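Local coordinates for tubulin-like protein CetZ1 (Haloferax volcanii, PDB 4B46), which forms part of the archaeal cytoskeleton, binding GTP and controlling cell shape so that swimming rod-shaped cells can develop, at residues K309-G314 with G329-I334. Residues are numbered along the deposited sequence; the frame is centred on the assembly and turned at random.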
# COMPACT_ATOMS: atom_id res chain seq x y z
N LYS A 309 -14.29 -3.37 -24.92
CA LYS A 309 -15.04 -2.13 -25.10
C LYS A 309 -15.25 -1.38 -23.78
O LYS A 309 -15.14 -0.16 -23.74
CB LYS A 309 -16.38 -2.44 -25.76
CG LYS A 309 -17.15 -1.21 -26.22
CD LYS A 309 -18.30 -1.61 -27.15
CE LYS A 309 -19.10 -0.40 -27.59
NZ LYS A 309 -20.10 -0.75 -28.64
N GLY A 310 -15.55 -2.11 -22.72
CA GLY A 310 -15.80 -1.49 -21.43
C GLY A 310 -14.55 -0.80 -20.93
O GLY A 310 -14.60 0.32 -20.42
N ILE A 311 -13.42 -1.47 -21.13
CA ILE A 311 -12.13 -0.97 -20.69
C ILE A 311 -11.72 0.26 -21.48
O ILE A 311 -11.25 1.25 -20.91
CB ILE A 311 -11.05 -2.08 -20.79
CG1 ILE A 311 -11.39 -3.21 -19.81
CG2 ILE A 311 -9.67 -1.52 -20.51
CD1 ILE A 311 -10.35 -4.31 -19.73
N GLU A 312 -11.90 0.20 -22.80
CA GLU A 312 -11.60 1.36 -23.65
C GLU A 312 -12.47 2.57 -23.31
O GLU A 312 -11.95 3.67 -23.14
CB GLU A 312 -11.71 1.00 -25.14
CG GLU A 312 -10.57 0.10 -25.62
CD GLU A 312 -9.19 0.65 -25.23
OE1 GLU A 312 -8.79 1.70 -25.79
OE2 GLU A 312 -8.52 0.05 -24.37
N ARG A 313 -13.78 2.37 -23.18
CA ARG A 313 -14.66 3.45 -22.72
C ARG A 313 -14.24 3.92 -21.33
O ARG A 313 -14.29 5.11 -21.02
CB ARG A 313 -16.12 3.01 -22.69
CG ARG A 313 -16.78 2.87 -24.06
CD ARG A 313 -18.25 2.53 -23.91
NE ARG A 313 -18.94 2.56 -25.20
CZ ARG A 313 -20.19 2.14 -25.38
NH1 ARG A 313 -20.89 1.65 -24.36
NH2 ARG A 313 -20.74 2.21 -26.59
N GLY A 314 -13.83 2.98 -20.48
CA GLY A 314 -13.42 3.32 -19.13
C GLY A 314 -12.20 4.22 -19.11
O GLY A 314 -12.15 5.20 -18.35
N GLY A 329 -5.03 0.77 -19.25
CA GLY A 329 -6.13 -0.05 -18.80
C GLY A 329 -6.02 -1.47 -19.30
O GLY A 329 -5.60 -1.71 -20.43
N GLY A 330 -6.39 -2.42 -18.45
CA GLY A 330 -6.45 -3.81 -18.86
C GLY A 330 -7.22 -4.63 -17.85
O GLY A 330 -7.83 -4.08 -16.92
N ASP A 331 -7.22 -5.95 -18.01
CA ASP A 331 -7.89 -6.79 -17.03
C ASP A 331 -7.07 -7.93 -16.45
O ASP A 331 -6.00 -8.28 -16.96
CB ASP A 331 -9.22 -7.32 -17.57
CG ASP A 331 -9.07 -8.05 -18.88
OD1 ASP A 331 -8.05 -8.75 -19.06
OD2 ASP A 331 -9.97 -7.91 -19.72
N TYR A 332 -7.59 -8.50 -15.37
CA TYR A 332 -7.07 -9.74 -14.81
C TYR A 332 -8.14 -10.80 -14.96
O TYR A 332 -9.05 -10.90 -14.13
CB TYR A 332 -6.74 -9.57 -13.32
CG TYR A 332 -5.47 -8.81 -13.03
CD1 TYR A 332 -4.31 -9.04 -13.77
CD2 TYR A 332 -5.42 -7.88 -12.00
CE1 TYR A 332 -3.14 -8.35 -13.50
CE2 TYR A 332 -4.25 -7.18 -11.73
CZ TYR A 332 -3.12 -7.42 -12.48
OH TYR A 332 -1.96 -6.73 -12.19
N PRO A 333 -8.07 -11.59 -16.03
CA PRO A 333 -9.04 -12.67 -16.20
C PRO A 333 -8.86 -13.75 -15.14
O PRO A 333 -7.77 -14.30 -15.00
CB PRO A 333 -8.73 -13.21 -17.61
CG PRO A 333 -7.35 -12.74 -17.93
CD PRO A 333 -7.17 -11.44 -17.20
N ILE A 334 -9.92 -14.02 -14.38
CA ILE A 334 -9.88 -15.00 -13.30
C ILE A 334 -11.05 -15.96 -13.41
O ILE A 334 -12.15 -15.66 -12.95
CB ILE A 334 -9.96 -14.31 -11.92
CG1 ILE A 334 -8.82 -13.30 -11.75
CG2 ILE A 334 -9.91 -15.34 -10.79
CD1 ILE A 334 -8.89 -12.53 -10.44
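Gly310 O accepts the shortest backbone hydrogen bond here, from Gly314 N at 2.8 Å, and closes the helical turn from which Ile311 reaches across to Gly329, Gly330 and Asp331. No hydrogen bond joins helix to strand; the contact is made by the two arms of this one isoleucine. With CG1 anti to the carbonyl carbon (chi1 -65°) and the chain beyond it extended, CD1 is carried forward along the strand while CG2 drops onto its earlier residues. Ile311 CG2 lies over the first peptide, 3.8 Å from Gly329 C. Further along, Ile311 CD1 is 3.7 Å from Gly330 C. The side chains of Ile311 and Asp331 cross at about a right angle, which brings the CD1 methyl of Ile311 to 3.6 Å from Asp331 OD2. The Asp331 carboxylate is therefore touched by hydrocarbon on this side, a van der Waals contact rather than a polar one; Leu299 and Leu306 also touch that side chain. Gly329 lets the backbones come close: a CB there would point at the helix and lie only 3.3 Å from Ile311 CG2, and the CA atoms of Ile311 and Gly329 are 6.4 Å apart. Replacing Ile311 by alanine would probably open a gap over the two glycines and leave the Asp331 carboxylate without its methyl neighbour. Backbone bonds from Gly330 to Leu297 and Leu299 tie the strand to strand 294-301, while Asp331 pairs with Ser212 and Val214 along its other edge. The segment axes approach to 8.1 Å and run at 142°, closer to antiparallel than to perpendicular. Away from the nucleotide site, helix 308-322 connects the parallel neighbours 294-301 and 326-333 and packs here against the second of them, a beta-alpha-beta crossover in the C-terminal domain of the tubulin/FtsZ fold.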